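Local atomic coordinates of 6-phospho-beta-d glycosidase (Streptococcus pyogenes, PDB entry 5FOO), a protein that hydrolyses beta-D-glucosides and probably acts on those phosphorylated at the 6-position of the sugar. Residues 76-82 with 95-99; 236-241 with 303-307. The protein carries 1 engineered substitution. All coordinates share one frame; numbering follows the deposited sequence.

Contact 1: residues 76-82 with 95-99; sequences SIQWTRL and GLAYY
The Tyr99 ring lies across Ile77, whose CG2 sits over one ring face in a CH-pi contact, 3.9 Å from the ring centroid and 17° off its normal. With CG2 anti to the backbone N of Ile77, CG1 swings round beside that N and also meets the ring, 3.8 Å from Tyr99 CD1. The opposite face of the Tyr99 ring is taken by its own neighbour, CD2 of Tyr98, so the phenol is held between two layers and its tip reaches the turn beyond strand 72-76. There Gln78 N donates a nearly straight hydrogen bond (170°) to Tyr99 OH at 3.1 Å, and the same hydroxyl is hydrogen-bonded to Glu20. In the (beta/alpha)8 barrel of family 1 glycosidases, this joins the loop after the second barrel strand to helix 93-108, which leads on to the third. Gln78 is also the N-cap residue of helix 79-82. Arg81 comes from that short helix and runs past the phenol end of Tyr99, its CD 3.5 Å from Tyr99 CE2, before the chain bends at chi3 (-64°) and brings NE into a salt bridge with Glu20. Tyr98 offers the guanidinium at most a weak, long cation-pi attraction. Nearer its backbone, Arg81 packs CG 3.7 Å from Gly95 CA, and Leu82 CD1 rests against the helix backbone, 3.7 Å from Leu96 N.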
ATOM      1  N   SER A  76       7.603  -4.717  -3.936  1.00 23.82           N
ATOM      2  CA  SER A  76       7.072  -5.941  -3.414  1.00 24.06           C
ATOM      3  C   SER A  76       7.641  -7.106  -4.161  1.00 24.97           C
ATOM      4  O   SER A  76       8.067  -6.993  -5.313  1.00 24.34           O
ATOM      5  CB  SER A  76       5.536  -5.947  -3.440  1.00 26.17           C
ATOM      6  OG  SER A  76       5.017  -6.121  -4.755  1.00 24.04           O
ATOM      7  N   ILE A  77       7.698  -8.230  -3.442  1.00 25.84           N
ATOM      8  CA  ILE A  77       8.010  -9.552  -4.024  1.00 25.87           C
ATOM      9  C   ILE A  77       6.656 -10.197  -4.337  1.00 24.86           C
ATOM     10  O   ILE A  77       5.753 -10.248  -3.460  1.00 26.60           O
ATOM     11  CB  ILE A  77       8.828 -10.436  -3.039  1.00 26.22           C
ATOM     12  CG1 ILE A  77      10.226  -9.853  -2.767  1.00 28.56           C
ATOM     13  CG2 ILE A  77       8.949 -11.873  -3.519  1.00 28.23           C
ATOM     14  CD1 ILE A  77      11.018 -10.569  -1.661  1.00 29.73           C
ATOM     15  N   GLN A  78       6.541 -10.678  -5.571  1.00 25.66           N
ATOM     16  CA  GLN A  78       5.352 -11.423  -6.066  1.00 25.11           C
ATOM     17  C   GLN A  78       5.451 -12.868  -5.743  1.00 24.74           C
ATOM     18  O   GLN A  78       6.330 -13.520  -6.232  1.00 28.09           O
ATOM     19  CB  GLN A  78       5.169 -11.273  -7.559  1.00 23.40           C
ATOM     20  CG  GLN A  78       4.852  -9.824  -7.964  1.00 26.13           C
ATOM     21  CD  GLN A  78       4.300  -9.715  -9.388  1.00 26.91           C
ATOM     22  OE1 GLN A  78       3.165 -10.064  -9.647  1.00 25.18           O
ATOM     23  NE2 GLN A  78       5.115  -9.210 -10.298  1.00 27.59           N
ATOM     24  N   TRP A  79       4.515 -13.347  -4.921  1.00 25.75           N
ATOM     25  CA  TRP A  79       4.258 -14.739  -4.693  1.00 23.99           C
ATOM     26  C   TRP A  79       4.218 -15.529  -6.023  1.00 23.72           C
ATOM     27  O   TRP A  79       4.771 -16.648  -6.129  1.00 22.10           O
ATOM     28  CB  TRP A  79       2.904 -14.799  -3.973  1.00 25.02           C
ATOM     29  CG  TRP A  79       2.560 -16.040  -3.277  1.00 26.34           C
ATOM     30  CD1 TRP A  79       3.219 -17.232  -3.328  1.00 25.10           C
ATOM     31  CD2 TRP A  79       1.421 -16.231  -2.399  1.00 28.74           C
ATOM     32  NE1 TRP A  79       2.563 -18.169  -2.553  1.00 25.55           N
ATOM     33  CE2 TRP A  79       1.462 -17.577  -1.963  1.00 27.72           C
ATOM     34  CE3 TRP A  79       0.364 -15.385  -1.944  1.00 25.35           C
ATOM     35  CZ2 TRP A  79       0.498 -18.107  -1.117  1.00 27.57           C
ATOM     36  CZ3 TRP A  79      -0.572 -15.908  -1.106  1.00 26.00           C
ATOM     37  CH2 TRP A  79      -0.519 -17.272  -0.707  1.00 25.74           C
ATOM     38  N   THR A  80       3.585 -14.932  -7.034  1.00 22.90           N
ATOM     39  CA  THR A  80       3.435 -15.548  -8.331  1.00 24.16           C
ATOM     40  C   THR A  80       4.734 -15.638  -9.133  1.00 25.93           C
ATOM     41  O   THR A  80       4.775 -16.403 -10.069  1.00 26.35           O
ATOM     42  CB  THR A  80       2.400 -14.789  -9.200  1.00 26.94           C
ATOM     43  OG1 THR A  80       2.758 -13.389  -9.326  1.00 25.02           O
ATOM     44  CG2 THR A  80       1.023 -14.962  -8.627  1.00 24.03           C
ATOM     45  N   ARG A  81       5.786 -14.893  -8.757  1.00 26.28           N
ATOM     46  CA  ARG A  81       7.139 -15.018  -9.386  1.00 26.25           C
ATOM     47  C   ARG A  81       8.067 -15.910  -8.579  1.00 26.67           C
ATOM     48  O   ARG A  81       8.790 -16.685  -9.148  1.00 25.39           O
ATOM     49  CB  ARG A  81       7.802 -13.629  -9.535  1.00 25.51           C
ATOM     50  CG  ARG A  81       9.155 -13.675 -10.194  1.00 24.92           C
ATOM     51  CD  ARG A  81       9.730 -12.315 -10.404  1.00 24.68           C
ATOM     52  NE  ARG A  81       8.980 -11.484 -11.320  1.00 25.38           N
ATOM     53  CZ  ARG A  81       8.909 -11.623 -12.632  1.00 26.29           C
ATOM     54  NH1 ARG A  81       9.528 -12.576 -13.238  1.00 25.01           N
ATOM     55  NH2 ARG A  81       8.176 -10.740 -13.365  1.00 28.94           N
ATOM     56  N   LEU A  82       8.078 -15.762  -7.262  1.00 28.82           N
ATOM     57  CA  LEU A  82       9.073 -16.480  -6.422  1.00 27.80           C
ATOM     58  C   LEU A  82       8.779 -17.974  -6.250  1.00 27.88           C
ATOM     59  O   LEU A  82       9.703 -18.777  -6.139  1.00 28.02           O
ATOM     60  CB  LEU A  82       9.191 -15.861  -5.047  1.00 26.19           C
ATOM     61  CG  LEU A  82      10.321 -16.417  -4.150  1.00 27.64           C
ATOM     62  CD1 LEU A  82      11.697 -16.385  -4.874  1.00 25.95           C
ATOM     63  CD2 LEU A  82      10.364 -15.589  -2.873  1.00 29.26           C
ATOM     64  N   GLY A  95      12.824 -16.535 -10.489  1.00 24.93           N
ATOM     65  CA  GLY A  95      12.318 -15.526  -9.539  1.00 26.03           C
ATOM     66  C   GLY A  95      13.277 -15.202  -8.408  1.00 25.12           C
ATOM     67  O   GLY A  95      13.441 -14.030  -8.034  1.00 30.06           O
ATOM     68  N   LEU A  96      13.917 -16.234  -7.877  1.00 24.39           N
ATOM     69  CA  LEU A  96      14.923 -16.063  -6.847  1.00 25.71           C
ATOM     70  C   LEU A  96      16.074 -15.207  -7.390  1.00 24.74           C
ATOM     71  O   LEU A  96      16.429 -14.206  -6.758  1.00 26.52           O
ATOM     72  CB  LEU A  96      15.455 -17.441  -6.383  1.00 27.00           C
ATOM     73  CG  LEU A  96      16.553 -17.474  -5.344  1.00 26.22           C
ATOM     74  CD1 LEU A  96      16.003 -16.771  -4.103  1.00 28.23           C
ATOM     75  CD2 LEU A  96      17.139 -18.923  -5.123  1.00 26.34           C
ATOM     76  N   ALA A  97      16.640 -15.589  -8.543  1.00 27.39           N
ATOM     77  CA  ALA A  97      17.695 -14.780  -9.211  1.00 28.62           C
ATOM     78  C   ALA A  97      17.193 -13.361  -9.464  1.00 28.13           C
ATOM     79  O   ALA A  97      17.967 -12.445  -9.299  1.00 28.87           O
ATOM     80  CB  ALA A  97      18.144 -15.408 -10.535  1.00 28.46           C
ATOM     81  N   TYR A  98      15.891 -13.183  -9.809  1.00 27.95           N
ATOM     82  CA  TYR A  98      15.336 -11.824 -10.034  1.00 26.80           C
ATOM     83  C   TYR A  98      15.340 -10.960  -8.751  1.00 25.85           C
ATOM     84  O   TYR A  98      15.816  -9.835  -8.766  1.00 25.71           O
ATOM     85  CB  TYR A  98      13.937 -11.785 -10.715  1.00 25.30           C
ATOM     86  CG  TYR A  98      13.476 -10.364 -10.848  1.00 25.25           C
ATOM     87  CD1 TYR A  98      14.088  -9.494 -11.748  1.00 26.48           C
ATOM     88  CD2 TYR A  98      12.508  -9.833 -10.008  1.00 26.17           C
ATOM     89  CE1 TYR A  98      13.728  -8.164 -11.823  1.00 26.71           C
ATOM     90  CE2 TYR A  98      12.135  -8.511 -10.083  1.00 25.12           C
ATOM     91  CZ  TYR A  98      12.742  -7.675 -10.997  1.00 26.18           C
ATOM     92  OH  TYR A  98      12.399  -6.336 -11.049  1.00 23.96           O
ATOM     93  N   TYR A  99      14.850 -11.479  -7.637  1.00 26.11           N
ATOM     94  CA  TYR A  99      14.769 -10.682  -6.398  1.00 25.77           C
ATOM     95  C   TYR A  99      16.191 -10.482  -5.787  1.00 24.93           C
ATOM     96  O   TYR A  99      16.514  -9.421  -5.200  1.00 25.25           O
ATOM     97  CB  TYR A  99      13.687 -11.238  -5.430  1.00 23.46           C
ATOM     98  CG  TYR A  99      12.307 -10.974  -6.000  1.00 25.47           C
ATOM     99  CD1 TYR A  99      11.857  -9.667  -6.149  1.00 24.45           C
ATOM    100  CD2 TYR A  99      11.461 -12.030  -6.447  1.00 26.43           C
ATOM    101  CE1 TYR A  99      10.636  -9.398  -6.708  1.00 26.32           C
ATOM    102  CE2 TYR A  99      10.234 -11.768  -7.016  1.00 27.36           C
ATOM    103  CZ  TYR A  99       9.835 -10.457  -7.159  1.00 27.23           C
ATOM    104  OH  TYR A  99       8.637 -10.149  -7.769  1.00 27.75           O
TER

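Contact 2: residues 236-241 with 303-307; sequences ADMAAA and RVKAP
Val304 CG2 presses against the backbone of helix 235-258, 3.6 Å from Ala241 CA, and the methyl of Ala241 lies a little farther off, its CB 4.0 Å from the same CG2. The strand carrying Val304, 302-305, is the middle one of a small three-stranded mixed sheet outside the main barrel. The helix follows the edge strand 228-230 of that sheet and runs over strand 302-305, the axes of segments 236-241 and 303-305 approaching to 7.0 Å with their directions 129° apart. Val304 directs its side chain at the helix, and a chi1 of -58° sets CG2 between the backbone N and carbonyl carbon, where it meets the Ala240-Ala241 peptide. One residue along, Ala240 points its methyl at the strand's own backbone, with CB 3.5 Å from Lys305 O; small side chains on this helical face let the two backbones come close. Toward the start of segment 236-241, methyl meets methyl, Ala236 CB standing 3.8 Å from Ala306 CB, which also touches Ala236 O. Lys305 touches the helix through its CB, while the rest of its extended chain leads away. The polar edge belongs to Asp237, whose carboxylate is shared between two partners: OD2 is hydrogen-bonded to Ser232, and OD1 takes the hydrogen of Ala306 N just past the strand's end. That bond is 2.9 Å long and nearly straight at 167°, the N-H of Ala306 meeting Asp237 OD1 close to its C-O axis.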
ATOM      1  N   ALA A 236     -25.612  12.281  14.452  1.00 38.46           N
ATOM      2  CA  ALA A 236     -25.733  11.369  13.320  1.00 38.42           C
ATOM      3  C   ALA A 236     -24.469  11.305  12.451  1.00 34.48           C
ATOM      4  O   ALA A 236     -24.015  10.218  12.081  1.00 33.86           O
ATOM      5  CB  ALA A 236     -26.920  11.779  12.438  1.00 36.97           C
ATOM      6  N   ASP A 237     -23.949  12.469  12.102  1.00 32.80           N
ATOM      7  CA  ASP A 237     -22.752  12.557  11.262  1.00 34.39           C
ATOM      8  C   ASP A 237     -21.508  12.069  12.040  1.00 32.26           C
ATOM      9  O   ASP A 237     -20.619  11.425  11.468  1.00 32.13           O
ATOM     10  CB  ASP A 237     -22.538  13.982  10.758  1.00 32.84           C
ATOM     11  CG  ASP A 237     -23.460  14.368   9.601  1.00 34.19           C
ATOM     12  OD1 ASP A 237     -23.948  13.469   8.858  1.00 31.10           O
ATOM     13  OD2 ASP A 237     -23.583  15.604   9.388  1.00 32.56           O
ATOM     14  N   MET A 238     -21.465  12.365  13.338  1.00 37.44           N
ATOM     15  CA  MET A 238     -20.379  11.884  14.210  1.00 37.49           C
ATOM     16  C   MET A 238     -20.453  10.411  14.376  1.00 30.99           C
ATOM     17  O   MET A 238     -19.437   9.776  14.467  1.00 28.37           O
ATOM     18  CB  MET A 238     -20.392  12.497  15.623  1.00 38.65           C
ATOM     19  CG  MET A 238     -20.171  13.997  15.612  1.00 43.22           C
ATOM     20  SD  MET A 238     -18.489  14.484  15.230  1.00 49.43           S
ATOM     21  CE  MET A 238     -17.984  14.705  16.958  1.00 47.94           C
ATOM     22  N   ALA A 239     -21.634   9.847  14.474  1.00 27.96           N
ATOM     23  CA  ALA A 239     -21.690   8.419  14.649  1.00 28.71           C
ATOM     24  C   ALA A 239     -21.313   7.749  13.305  1.00 29.44           C
ATOM     25  O   ALA A 239     -20.665   6.729  13.298  1.00 34.00           O
ATOM     26  CB  ALA A 239     -23.072   7.994  15.141  1.00 30.24           C
ATOM     27  N   ALA A 240     -21.699   8.332  12.177  1.00 29.24           N
ATOM     28  CA  ALA A 240     -21.212   7.867  10.881  1.00 30.11           C
ATOM     29  C   ALA A 240     -19.653   7.806  10.772  1.00 31.56           C
ATOM     30  O   ALA A 240     -19.099   6.780  10.324  1.00 29.01           O
ATOM     31  CB  ALA A 240     -21.737   8.741   9.755  1.00 28.38           C
ATOM     32  N   ALA A 241     -18.981   8.900  11.131  1.00 31.34           N
ATOM     33  CA  ALA A 241     -17.488   9.003  11.122  1.00 31.32           C
ATOM     34  C   ALA A 241     -16.859   8.011  12.065  1.00 31.98           C
ATOM     35  O   ALA A 241     -15.886   7.321  11.714  1.00 32.79           O
ATOM     36  CB  ALA A 241     -17.021  10.418  11.489  1.00 32.84           C
ATOM     37  N   ARG A 303     -14.259  12.015   3.590  1.00 28.79           N
ATOM     38  CA  ARG A 303     -15.299  12.545   4.455  1.00 28.61           C
ATOM     39  C   ARG A 303     -16.596  11.725   4.343  1.00 32.91           C
ATOM     40  O   ARG A 303     -16.907  11.154   3.293  1.00 29.37           O
ATOM     41  CB  ARG A 303     -15.594  14.002   4.117  1.00 29.54           C
ATOM     42  CG  ARG A 303     -14.369  14.894   4.029  1.00 30.01           C
ATOM     43  CD  ARG A 303     -14.685  16.244   3.364  1.00 31.46           C
ATOM     44  NE  ARG A 303     -13.476  17.031   3.306  1.00 31.72           N
ATOM     45  CZ  ARG A 303     -12.877  17.582   4.380  1.00 30.68           C
ATOM     46  NH1 ARG A 303     -13.395  17.538   5.599  1.00 31.42           N
ATOM     47  NH2 ARG A 303     -11.777  18.273   4.204  1.00 34.11           N
ATOM     48  N   VAL A 304     -17.338  11.677   5.438  1.00 29.84           N
ATOM     49  CA  VAL A 304     -18.567  10.898   5.469  1.00 32.35           C
ATOM     50  C   VAL A 304     -19.688  11.651   6.178  1.00 33.16           C
ATOM     51  O   VAL A 304     -19.434  12.624   6.910  1.00 28.07           O
ATOM     52  CB  VAL A 304     -18.382   9.555   6.170  1.00 28.16           C
ATOM     53  CG1 VAL A 304     -17.289   8.740   5.466  1.00 29.16           C
ATOM     54  CG2 VAL A 304     -18.115   9.775   7.646  1.00 26.91           C
ATOM     55  N   LYS A 305     -20.918  11.183   5.935  1.00 32.73           N
ATOM     56  CA  LYS A 305     -22.125  11.679   6.627  1.00 31.95           C
ATOM     57  C   LYS A 305     -23.011  10.486   6.979  1.00 29.94           C
ATOM     58  O   LYS A 305     -22.788   9.389   6.484  1.00 29.26           O
ATOM     59  CB  LYS A 305     -22.917  12.671   5.749  1.00 31.42           C
ATOM     60  CG  LYS A 305     -23.447  12.014   4.484  1.00 37.39           C
ATOM     61  CD  LYS A 305     -24.258  12.928   3.580  1.00 37.93           C
ATOM     62  CE  LYS A 305     -24.581  12.124   2.330  1.00 37.34           C
ATOM     63  NZ  LYS A 305     -25.421  12.944   1.455  1.00 38.80           N
ATOM     64  N   ALA A 306     -23.992  10.729   7.850  1.00 31.08           N
ATOM     65  CA  ALA A 306     -25.059   9.792   8.134  1.00 30.24           C
ATOM     66  C   ALA A 306     -25.688   9.338   6.827  1.00 28.80           C
ATOM     67  O   ALA A 306     -25.823  10.133   5.908  1.00 22.91           O
ATOM     68  CB  ALA A 306     -26.141  10.446   8.974  1.00 33.14           C
ATOM     69  N   PRO A 307     -26.021   8.049   6.731  1.00 26.40           N
ATOM     70  CA  PRO A 307     -26.596   7.550   5.489  1.00 31.80           C
ATOM     71  C   PRO A 307     -27.890   8.319   5.023  1.00 29.49           C
ATOM     72  O   PRO A 307     -28.768   8.579   5.787  1.00 32.80           O
ATOM     73  CB  PRO A 307     -26.850   6.064   5.769  1.00 30.84           C
ATOM     74  CG  PRO A 307     -26.742   5.882   7.206  1.00 33.39           C
ATOM     75  CD  PRO A 307     -26.046   7.072   7.808  1.00 29.51           C
TER

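How the contacts relate
Both contacts belong to one family 1 chain but lie on opposite sides of its centre: from the centre of each contact to the centre of the chain is about 18 Å for contact 1 and about 26 Å for contact 2, with 43 Å between their own centres and about 28 Å between nearest atoms; the two do not touch. Contact 1 is buried and lies where the second barrel strand gives way to its loop and meets helix 93-108: the side chain of Ser76 is about 9 Å from the bound 6-phosphocyclophellitol, although none of the pocket-lining residues falls within its segments. Contact 2 is only partly buried, pairs segments 62 residues apart rather than 13, and belongs to the small peripheral sheet.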